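Local coordinates for protein O-methyltransferase (Coxiella burnetii, PDB 3TR6) that probably transfers methyl groups from S-adenosylmethionine to oxygen atoms of its substrates, and is captured here with S-adenosyl-L-homocysteine and a nickel ion, at residues A[30-35]-A[106-111]; A[36-39]-A[43-46]; A[182-187]-A[193-198]. All coordinates share one frame; numbering follows the deposited sequence.

Contact 1 (A[30-35]-A[106-111]); sequences LAELRE and KEYWEK
Y108 reaches from helix 99-111 onto helix 28-40, and its ring lies along the backbone and side chain of L33. At the root, Y108 CB is 4.2 Å from L33 CD1. The same methyl then sits over one ring face: L33 CD1 is 3.7 Å from the ring centroid of Y108 and 17° off its normal, which identifies a CH-pi contact displaced toward the rim at CG and CD2. On the same side of the ring plane, along the CD1-CE1 edge, Y108 CD1 meets L33 CB at 3.7 Å and Y108 CE1 meets L33 CA at 3.6 Å. With CG of L33 anti to the backbone N (chi1 170°), the next torsion brings CD1 over the ring. At the tip, Y108 OH has E36 OE2 as its hydrogen-bond partner and also touches E32, whose CG lies in the ring plane at the edge. E32 OE2 is 3.2 Å from Y108 OH, but its main bond is elsewhere: K111 NZ, on a fully extended chain, donates to the syn lone pair of E32 OE2 at 3.0 Å and closes a salt bridge. Short segment axes 11.1 Å apart and 165° from parallel describe a nearly antiparallel pair. I80 of helix 77-83 touches Y108, and W109 packs on I118 and L120 of strand 118-122, setting helix 99-111 against the sheet of the Rossmann-like, class I methyltransferase fold, helix 28-40 alongside.

Contact 2 (A[36-39]-A[43-46]); sequences ETTR and TYAM. With SAH (S-adenosyl-L-homocysteine), chain C.
T37 OG1 is gripped twice, by L33 O one turn back in its own helix and by T75 OG1 of a nearby loop, while the other branch of this threonine serves the contact. With OG1 anti to the carbonyl carbon (chi1 -61°), CG2 is left to face Y44, and T37 CG2 comes within 3.9 Å of Y44 CA. The backbone carbonyl joins in, since T37 O lies 3.4 Å from Y44 CB. T38 makes the neighbouring touch: its CA is 3.6 Å from Y44 CB, and T38 OG1, hydrogen-bonded to R34 O, is the same distance from Y44 CD1. The ring of Y44 has T38 CG2 over one face and A45 CB over the opposite one, the latter methyl standing 4.2 Å above the ring plane. T38 and Y44 also touch a crystal neighbour, so the outer part of this packing may be influenced by the lattice.

A short 3-10 turn, evidenced by M46 N donating to T43 O at 3.1 Å, carries the chain on to the cofactor product. There the selenomethionine M46 lies alongside the thioether, with SE of M46 3.8 Å from SD of SAH, and M46 O is 3.4 Å from SAH CB. No hydrogen bond joins the two segments: the threonine hydroxyls are engaged by other groups, so van der Waals packing is what sets the loop against the helix beside the SAH pocket.

Contact 3 (A[182-187]-A[193-198]); sequences ADEENQ and LIRLFN
R195 meets E184 and A182 across this contact. It lies on helix 189-203, and the segment opens one turn into that helix at L193, whose O accepts the N-H of F197 at 2.9 Å. I194 follows, buried against R177, V181 and T153.

Next comes R195, which supplies the whole helix side of the contact. Its chain leaves with CG anti to the carbonyl carbon, then bends at chi3 (49°), turning the guanidinium against the loop. E184 CA lies 3.9 Å above the guanidinium plane of R195, over its centre, and E184 CG presses on the same group, 3.5 Å from R195 NH2. Two bonds within the loop brace the E184 backbone beneath: D183 to N186 forms a type I turn, closed by N186 N donating to D183 O at 2.9 Å, and Q187 NE2 bonds E184 O at 3.0 Å, though bent at the donor (134°). The carboxylate comes less close: E184 OE1 is 3.7 Å from R195 NH2, a long salt bridge, and the two planar groups are 88° apart, so they do not pair side by side. A firmer polar hold on the arginine is the bond from R195 NH1 to V181 O.

N198 ends the segment, and its ND2 bonds both V175 O and Y18 OH of the second subunit; that tyrosine also packs on A182 and R195. Chemically, R195 is secured by a backbone carbonyl and by carbon atoms of E184 lying over one face of its guanidinium, while the carboxylate of E184, in its long salt bridge, probably adds only a modest attraction at this surface, which the second subunit partly covers.

How the contacts relate
Contacts 1 and 2 share helix 28-40 and have centres 12 Å apart; they touch through the bond between E36 and Y108. Along the chain, contact 2 is nested within the loop closed by contact 1, and contact 3 follows both. Contact 3 belongs to helix 189-203 and the loop before it; its centre is 34 Å from that of contact 1, across the chain's centre, and 26 Å from that of contact 2. One helix thus joins the neighbouring helix 99-111 to the loop reaching SAH, whereas contact 3 lies where the second subunit packs, away from the annotated sites.

Contact 1 (A[30-35]-A[106-111])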
loop_
_atom_site.group_PDB
_atom_site.type_symbol
_atom_site.label_atom_id
_atom_site.label_comp_id
_atom_site.label_asym_id
_atom_site.label_seq_id
_atom_site.Cartn_x
_atom_site.Cartn_y
_atom_site.Cartn_z
ATOM N N LEU A 30 1.849 -12.172 -17.935
ATOM C CA LEU A 30 0.594 -11.924 -17.231
ATOM C C LEU A 30 -0.425 -11.235 -18.133
ATOM O O LEU A 30 -1.620 -11.531 -18.077
ATOM C CB LEU A 30 0.832 -11.105 -15.963
ATOM C CG LEU A 30 1.298 -11.901 -14.740
ATOM C CD1 LEU A 30 1.625 -10.975 -13.573
ATOM C CD2 LEU A 30 0.253 -12.937 -14.337
ATOM N N ALA A 31 0.053 -10.316 -18.966
ATOM C CA ALA A 31 -0.797 -9.656 -19.948
ATOM C C ALA A 31 -1.445 -10.698 -20.855
ATOM O O ALA A 31 -2.646 -10.647 -21.123
ATOM C CB ALA A 31 0.012 -8.663 -20.770
ATOM N N GLU A 32 -0.637 -11.646 -21.314
ATOM C CA GLU A 32 -1.107 -12.728 -22.170
ATOM C C GLU A 32 -2.105 -13.619 -21.441
ATOM O O GLU A 32 -3.089 -14.076 -22.026
ATOM C CB GLU A 32 0.083 -13.559 -22.653
ATOM C CG GLU A 32 -0.287 -14.879 -23.295
ATOM C CD GLU A 32 0.930 -15.729 -23.604
ATOM O OE1 GLU A 32 2.060 -15.195 -23.542
ATOM O OE2 GLU A 32 0.757 -16.932 -23.902
ATOM N N LEU A 33 -1.846 -13.860 -20.159
ATOM C CA LEU A 33 -2.706 -14.706 -19.341
ATOM C C LEU A 33 -4.134 -14.169 -19.225
ATOM O O LEU A 33 -5.090 -14.942 -19.188
ATOM C CB LEU A 33 -2.105 -14.895 -17.944
ATOM C CG LEU A 33 -3.009 -15.557 -16.898
ATOM C CD1 LEU A 33 -3.383 -16.967 -17.318
ATOM C CD2 LEU A 33 -2.352 -15.561 -15.527
ATOM N N ARG A 34 -4.287 -12.850 -19.161
ATOM C CA ARG A 34 -5.624 -12.289 -19.015
ATOM C C ARG A 34 -6.328 -12.028 -20.350
ATOM O O ARG A 34 -7.556 -11.970 -20.410
ATOM C CB ARG A 34 -5.639 -11.057 -18.103
ATOM C CG ARG A 34 -4.953 -9.819 -18.627
ATOM C CD ARG A 34 -5.553 -8.598 -17.939
ATOM N NE ARG A 34 -4.706 -7.415 -18.031
ATOM C CZ ARG A 34 -4.412 -6.787 -19.166
ATOM N NH1 ARG A 34 -4.883 -7.240 -20.320
ATOM N NH2 ARG A 34 -3.638 -5.712 -19.145
ATOM N N GLU A 35 -5.553 -11.885 -21.418
ATOM C CA GLU A 35 -6.131 -11.886 -22.753
ATOM C C GLU A 35 -6.793 -13.235 -22.996
ATOM O O GLU A 35 -7.891 -13.310 -23.544
ATOM C CB GLU A 35 -5.065 -11.622 -23.820
ATOM C CG GLU A 35 -4.556 -10.190 -23.849
ATOM C CD GLU A 35 -5.673 -9.175 -24.035
ATOM O OE1 GLU A 35 -5.876 -8.336 -23.129
ATOM O OE2 GLU A 35 -6.346 -9.217 -25.089
ATOM N N LYS A 106 -1.818 -23.644 -13.903
ATOM C CA LYS A 106 -0.637 -24.509 -13.908
ATOM C C LYS A 106 0.199 -24.243 -15.144
ATOM O O LYS A 106 1.417 -24.094 -15.066
ATOM C CB LYS A 106 -1.034 -25.986 -13.916
ATOM C CG LYS A 106 -1.456 -26.564 -12.582
ATOM C CD LYS A 106 -1.932 -27.999 -12.760
ATOM C CE LYS A 106 -2.402 -28.592 -11.444
ATOM N NZ LYS A 106 -3.146 -29.870 -11.639
ATOM N N GLU A 107 -0.474 -24.199 -16.287
ATOM C CA GLU A 107 0.182 -24.037 -17.574
ATOM C C GLU A 107 1.019 -22.765 -17.588
ATOM O O GLU A 107 2.179 -22.782 -17.987
ATOM C CB GLU A 107 -0.872 -24.001 -18.680
ATOM C CG GLU A 107 -0.352 -24.198 -20.083
ATOM C CD GLU A 107 -1.479 -24.218 -21.100
ATOM O OE1 GLU A 107 -2.456 -24.983 -20.909
ATOM O OE2 GLU A 107 -1.387 -23.446 -22.074
ATOM N N TYR A 108 0.434 -21.666 -17.118
ATOM C CA TYR A 108 1.103 -20.371 -17.174
ATOM C C TYR A 108 2.217 -20.210 -16.143
ATOM O O TYR A 108 3.233 -19.576 -16.428
ATOM C CB TYR A 108 0.093 -19.222 -17.074
ATOM C CG TYR A 108 -0.439 -18.775 -18.418
ATOM C CD1 TYR A 108 0.114 -17.684 -19.075
ATOM C CD2 TYR A 108 -1.483 -19.452 -19.038
ATOM C CE1 TYR A 108 -0.362 -17.274 -20.305
ATOM C CE2 TYR A 108 -1.966 -19.048 -20.270
ATOM C CZ TYR A 108 -1.401 -17.958 -20.897
ATOM O OH TYR A 108 -1.874 -17.550 -22.124
ATOM N N TRP A 109 2.041 -20.781 -14.955
ATOM C CA TRP A 109 3.084 -20.655 -13.942
ATOM C C TRP A 109 4.235 -21.639 -14.153
ATOM O O TRP A 109 5.315 -21.467 -13.591
ATOM C CB TRP A 109 2.534 -20.674 -12.503
ATOM C CG TRP A 109 2.165 -22.011 -11.930
ATOM C CD1 TRP A 109 2.947 -23.128 -11.873
ATOM C CD2 TRP A 109 0.936 -22.349 -11.273
ATOM N NE1 TRP A 109 2.270 -24.146 -11.250
ATOM C CE2 TRP A 109 1.033 -23.693 -10.870
ATOM C CE3 TRP A 109 -0.245 -21.647 -11.001
ATOM C CZ2 TRP A 109 -0.003 -24.353 -10.208
ATOM C CZ3 TRP A 109 -1.272 -22.301 -10.341
ATOM C CH2 TRP A 109 -1.145 -23.642 -9.954
ATOM N N GLU A 110 4.004 -22.657 -14.975
ATOM C CA GLU A 110 5.094 -23.487 -15.467
ATOM C C GLU A 110 5.866 -22.675 -16.496
ATOM O O GLU A 110 7.089 -22.571 -16.440
ATOM C CB GLU A 110 4.560 -24.767 -16.110
ATOM C CG GLU A 110 3.903 -25.738 -15.135
ATOM C CD GLU A 110 3.236 -26.912 -15.835
ATOM O OE1 GLU A 110 3.415 -27.053 -17.064
ATOM O OE2 GLU A 110 2.527 -27.691 -15.160
ATOM N N LYS A 111 5.126 -22.091 -17.432
ATOM C CA LYS A 111 5.692 -21.262 -18.487
ATOM C C LYS A 111 6.460 -20.076 -17.909
ATOM O O LYS A 111 7.310 -19.487 -18.580
ATOM C CB LYS A 111 4.575 -20.767 -19.408
ATOM C CG LYS A 111 5.048 -20.046 -20.662
ATOM C CD LYS A 111 3.865 -19.674 -21.550
ATOM C CE LYS A 111 4.325 -19.055 -22.862
ATOM N NZ LYS A 111 3.177 -18.719 -23.753
#

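Contact 2 (A[36-39]-A[43-46])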
loop_
_atom_site.group_PDB
_atom_site.type_symbol
_atom_site.label_atom_id
_atom_site.label_comp_id
_atom_site.label_asym_id
_atom_site.label_seq_id
_atom_site.Cartn_x
_atom_site.Cartn_y
_atom_site.Cartn_z
ATOM N N GLU A 36 -6.121 -14.301 -22.574
ATOM C CA GLU A 36 -6.656 -15.645 -22.734
ATOM C C GLU A 36 -7.816 -15.917 -21.782
ATOM O O GLU A 36 -8.777 -16.594 -22.141
ATOM C CB GLU A 36 -5.559 -16.693 -22.543
ATOM C CG GLU A 36 -6.101 -18.104 -22.384
ATOM C CD GLU A 36 -5.326 -19.133 -23.183
ATOM O OE1 GLU A 36 -5.909 -20.192 -23.501
ATOM O OE2 GLU A 36 -4.139 -18.890 -23.489
ATOM N N THR A 37 -7.728 -15.392 -20.567
ATOM C CA THR A 37 -8.803 -15.574 -19.601
ATOM C C THR A 37 -10.070 -14.881 -20.096
ATOM O O THR A 37 -11.174 -15.405 -19.949
ATOM C CB THR A 37 -8.421 -15.042 -18.203
ATOM O OG1 THR A 37 -7.283 -15.759 -17.716
ATOM C CG2 THR A 37 -9.567 -15.225 -17.228
ATOM N N THR A 38 -9.899 -13.704 -20.690
ATOM C CA THR A 38 -11.021 -12.958 -21.251
ATOM C C THR A 38 -11.643 -13.730 -22.405
ATOM O O THR A 38 -12.868 -13.800 -22.544
ATOM C CB THR A 38 -10.579 -11.575 -21.771
ATOM O OG1 THR A 38 -10.282 -10.715 -20.664
ATOM C CG2 THR A 38 -11.682 -10.943 -22.608
ATOM N N ARG A 39 -10.782 -14.315 -23.227
ATOM C CA ARG A 39 -11.210 -15.044 -24.410
ATOM C C ARG A 39 -11.919 -16.364 -24.089
ATOM O O ARG A 39 -12.845 -16.758 -24.797
ATOM C CB ARG A 39 -10.008 -15.296 -25.323
ATOM C CG ARG A 39 -10.316 -16.140 -26.544
ATOM C CD ARG A 39 -9.173 -16.106 -27.547
ATOM N NE ARG A 39 -7.905 -16.551 -26.973
ATOM C CZ ARG A 39 -7.584 -17.823 -26.757
ATOM N NH1 ARG A 39 -8.446 -18.789 -27.051
ATOM N NH2 ARG A 39 -6.401 -18.131 -26.237
ATOM N N THR A 43 -16.346 -15.912 -16.916
ATOM C CA THR A 43 -16.178 -15.390 -15.567
ATOM C C THR A 43 -14.903 -14.569 -15.450
ATOM O O THR A 43 -14.467 -14.249 -14.347
ATOM C CB THR A 43 -16.144 -16.525 -14.528
ATOM O OG1 THR A 43 -15.222 -17.540 -14.953
ATOM C CG2 THR A 43 -17.528 -17.138 -14.364
ATOM N N TYR A 44 -14.325 -14.225 -16.597
ATOM C CA TYR A 44 -13.064 -13.489 -16.676
ATOM C C TYR A 44 -12.981 -12.278 -15.743
ATOM O O TYR A 44 -11.899 -11.924 -15.283
ATOM C CB TYR A 44 -12.824 -13.025 -18.116
ATOM C CG TYR A 44 -13.665 -11.827 -18.499
ATOM C CD1 TYR A 44 -13.145 -10.540 -18.429
ATOM C CD2 TYR A 44 -14.986 -11.979 -18.910
ATOM C CE1 TYR A 44 -13.911 -9.438 -18.767
ATOM C CE2 TYR A 44 -15.762 -10.881 -19.252
ATOM C CZ TYR A 44 -15.218 -9.613 -19.179
ATOM O OH TYR A 44 -15.981 -8.517 -19.516
ATOM N N ALA A 45 -14.117 -11.644 -15.474
ATOM C CA ALA A 45 -14.132 -10.385 -14.729
ATOM C C ALA A 45 -13.670 -10.511 -13.273
ATOM O O ALA A 45 -13.191 -9.540 -12.683
ATOM C CB ALA A 45 -15.505 -9.735 -14.799
HETATM N N MSE A 46 -13.816 -11.696 -12.689
HETATM C CA MSE A 46 -13.382 -11.897 -11.310
HETATM C C MSE A 46 -11.858 -11.998 -11.201
HETATM O O MSE A 46 -11.316 -12.272 -10.131
HETATM C CB MSE A 46 -14.078 -13.110 -10.668
HETATM C CG MSE A 46 -13.957 -14.422 -11.434
HETATM SE SE MSE A 46 -15.010 -15.870 -10.627
HETATM C CE MSE A 46 -16.004 -14.828 -9.318
HETATM N N SAH C . -7.139 -14.183 -7.397
HETATM C CA SAH C . -7.800 -14.713 -8.558
HETATM C CB SAH C . -9.300 -14.478 -8.501
HETATM C CG SAH C . -10.168 -15.698 -8.295
HETATM S SD SAH C . -11.935 -15.482 -8.444
HETATM C C SAH C . -7.247 -14.077 -9.786
HETATM O O SAH C . -7.911 -14.127 -10.858
HETATM O OXT SAH C . -6.133 -13.495 -9.766
HETATM C "C5'" SAH C . -12.779 -16.624 -7.360
HETATM C "C4'" SAH C . -12.304 -17.975 -7.342
HETATM O "O4'" SAH C . -12.690 -18.614 -6.076
HETATM C "C3'" SAH C . -12.945 -18.765 -8.414
HETATM O "O3'" SAH C . -11.976 -19.300 -9.219
HETATM C "C2'" SAH C . -13.683 -19.833 -7.723
HETATM O "O2'" SAH C . -13.576 -21.018 -8.408
HETATM C "C1'" SAH C . -12.995 -19.932 -6.411
HETATM N N9 SAH C . -13.750 -20.563 -5.333
HETATM C C8 SAH C . -15.070 -20.466 -5.106
HETATM N N7 SAH C . -15.353 -21.192 -4.012
HETATM C C5 SAH C . -14.218 -21.748 -3.544
HETATM C C6 SAH C . -13.916 -22.581 -2.463
HETATM N N6 SAH C . -14.940 -23.024 -1.571
HETATM N N1 SAH C . -12.641 -22.962 -2.276
HETATM C C2 SAH C . -11.669 -22.559 -3.105
HETATM N N3 SAH C . -11.925 -21.762 -4.150
HETATM C C4 SAH C . -13.185 -21.344 -4.391
#

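Contact 3 (A[182-187]-A[193-198])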
loop_
_atom_site.group_PDB
_atom_site.type_symbol
_atom_site.label_atom_id
_atom_site.label_comp_id
_atom_site.label_asym_id
_atom_site.label_seq_id
_atom_site.Cartn_x
_atom_site.Cartn_y
_atom_site.Cartn_z
ATOM N N ALA A 182 -21.482 0.962 0.015
ATOM C CA ALA A 182 -21.820 2.244 0.623
ATOM C C ALA A 182 -23.328 2.472 0.630
ATOM O O ALA A 182 -23.826 3.369 1.311
ATOM C CB ALA A 182 -21.113 3.379 -0.096
ATOM N N ASP A 183 -24.048 1.658 -0.137
ATOM C CA ASP A 183 -25.504 1.731 -0.190
ATOM C C ASP A 183 -26.121 0.819 0.865
ATOM O O ASP A 183 -26.352 -0.365 0.618
ATOM C CB ASP A 183 -26.008 1.348 -1.581
ATOM C CG ASP A 183 -27.514 1.432 -1.699
ATOM O OD1 ASP A 183 -28.140 2.159 -0.896
ATOM O OD2 ASP A 183 -28.074 0.775 -2.601
ATOM N N GLU A 184 -26.383 1.383 2.039
ATOM C CA GLU A 184 -26.885 0.621 3.179
ATOM C C GLU A 184 -28.183 -0.125 2.867
ATOM O O GLU A 184 -28.564 -1.057 3.579
ATOM C CB GLU A 184 -27.093 1.548 4.378
ATOM C CG GLU A 184 -27.435 0.830 5.674
ATOM C CD GLU A 184 -27.781 1.792 6.797
ATOM O OE1 GLU A 184 -26.974 1.925 7.743
ATOM O OE2 GLU A 184 -28.863 2.414 6.732
ATOM N N GLU A 185 -28.856 0.287 1.796
ATOM C CA GLU A 185 -30.136 -0.306 1.429
ATOM C C GLU A 185 -30.045 -1.287 0.261
ATOM O O GLU A 185 -31.068 -1.780 -0.213
ATOM C CB GLU A 185 -31.163 0.784 1.115
ATOM C CG GLU A 185 -31.625 1.568 2.332
ATOM C CD GLU A 185 -32.664 2.615 1.984
ATOM O OE1 GLU A 185 -32.920 2.821 0.779
ATOM O OE2 GLU A 185 -33.225 3.232 2.916
ATOM N N ASN A 186 -28.831 -1.567 -0.206
ATOM C CA ASN A 186 -28.646 -2.564 -1.253
ATOM C C ASN A 186 -29.218 -3.896 -0.788
ATOM O O ASN A 186 -30.073 -4.489 -1.450
ATOM C CB ASN A 186 -27.170 -2.720 -1.604
ATOM C CG ASN A 186 -26.952 -3.637 -2.786
ATOM O OD1 ASN A 186 -27.021 -4.858 -2.659
ATOM N ND2 ASN A 186 -26.682 -3.051 -3.947
ATOM N N GLN A 187 -28.726 -4.361 0.355
ATOM C CA GLN A 187 -29.360 -5.444 1.103
ATOM C C GLN A 187 -29.214 -6.858 0.542
ATOM O O GLN A 187 -29.665 -7.815 1.174
ATOM C CB GLN A 187 -30.836 -5.126 1.358
ATOM C CG GLN A 187 -31.042 -4.070 2.427
ATOM C CD GLN A 187 -30.442 -4.483 3.758
ATOM O OE1 GLN A 187 -30.394 -5.670 4.085
ATOM N NE2 GLN A 187 -29.971 -3.507 4.529
ATOM N N LEU A 193 -22.998 -9.071 4.120
ATOM C CA LEU A 193 -21.873 -9.808 4.690
ATOM C C LEU A 193 -20.586 -8.989 4.671
ATOM O O LEU A 193 -19.814 -9.012 5.631
ATOM C CB LEU A 193 -21.648 -11.133 3.955
ATOM C CG LEU A 193 -22.467 -12.329 4.432
ATOM C CD1 LEU A 193 -21.916 -13.605 3.827
ATOM C CD2 LEU A 193 -22.460 -12.411 5.951
ATOM N N ILE A 194 -20.359 -8.273 3.573
ATOM C CA ILE A 194 -19.148 -7.478 3.412
ATOM C C ILE A 194 -19.209 -6.193 4.230
ATOM O O ILE A 194 -18.194 -5.734 4.752
ATOM C CB ILE A 194 -18.870 -7.156 1.932
ATOM C CG1 ILE A 194 -18.584 -8.447 1.164
ATOM C CG2 ILE A 194 -17.699 -6.198 1.802
ATOM C CD1 ILE A 194 -17.581 -9.351 1.858
ATOM N N ARG A 195 -20.399 -5.615 4.345
ATOM C CA ARG A 195 -20.582 -4.449 5.198
ATOM C C ARG A 195 -20.324 -4.836 6.648
ATOM O O ARG A 195 -19.664 -4.110 7.393
ATOM C CB ARG A 195 -21.985 -3.858 5.033
ATOM C CG ARG A 195 -22.153 -3.013 3.779
ATOM C CD ARG A 195 -23.554 -2.431 3.673
ATOM N NE ARG A 195 -23.972 -1.799 4.921
ATOM C CZ ARG A 195 -23.717 -0.535 5.245
ATOM N NH1 ARG A 195 -23.046 0.247 4.410
ATOM N NH2 ARG A 195 -24.138 -0.051 6.407
ATOM N N LEU A 196 -20.836 -5.997 7.039
ATOM C CA LEU A 196 -20.624 -6.508 8.383
ATOM C C LEU A 196 -19.145 -6.809 8.607
ATOM O O LEU A 196 -18.613 -6.572 9.692
ATOM C CB LEU A 196 -21.460 -7.770 8.606
ATOM C CG LEU A 196 -21.563 -8.277 10.045
ATOM C CD1 LEU A 196 -22.244 -7.238 10.928
ATOM C CD2 LEU A 196 -22.308 -9.601 10.096
ATOM N N PHE A 197 -18.488 -7.328 7.573
ATOM C CA PHE A 197 -17.079 -7.710 7.653
ATOM C C PHE A 197 -16.148 -6.507 7.769
ATOM O O PHE A 197 -15.209 -6.514 8.568
ATOM C CB PHE A 197 -16.682 -8.559 6.439
ATOM C CG PHE A 197 -15.207 -8.838 6.348
ATOM C CD1 PHE A 197 -14.638 -9.894 7.045
ATOM C CD2 PHE A 197 -14.387 -8.040 5.566
ATOM C CE1 PHE A 197 -13.275 -10.148 6.962
ATOM C CE2 PHE A 197 -13.025 -8.289 5.478
ATOM C CZ PHE A 197 -12.470 -9.344 6.176
ATOM N N ASN A 198 -16.406 -5.480 6.965
ATOM C CA ASN A 198 -15.588 -4.274 6.981
ATOM C C ASN A 198 -15.579 -3.589 8.341
ATOM O O ASN A 198 -14.547 -3.089 8.781
ATOM C CB ASN A 198 -16.037 -3.295 5.895
ATOM C CG ASN A 198 -15.700 -3.776 4.497
ATOM O OD1 ASN A 198 -14.791 -4.582 4.307
ATOM N ND2 ASN A 198 -16.432 -3.277 3.508
#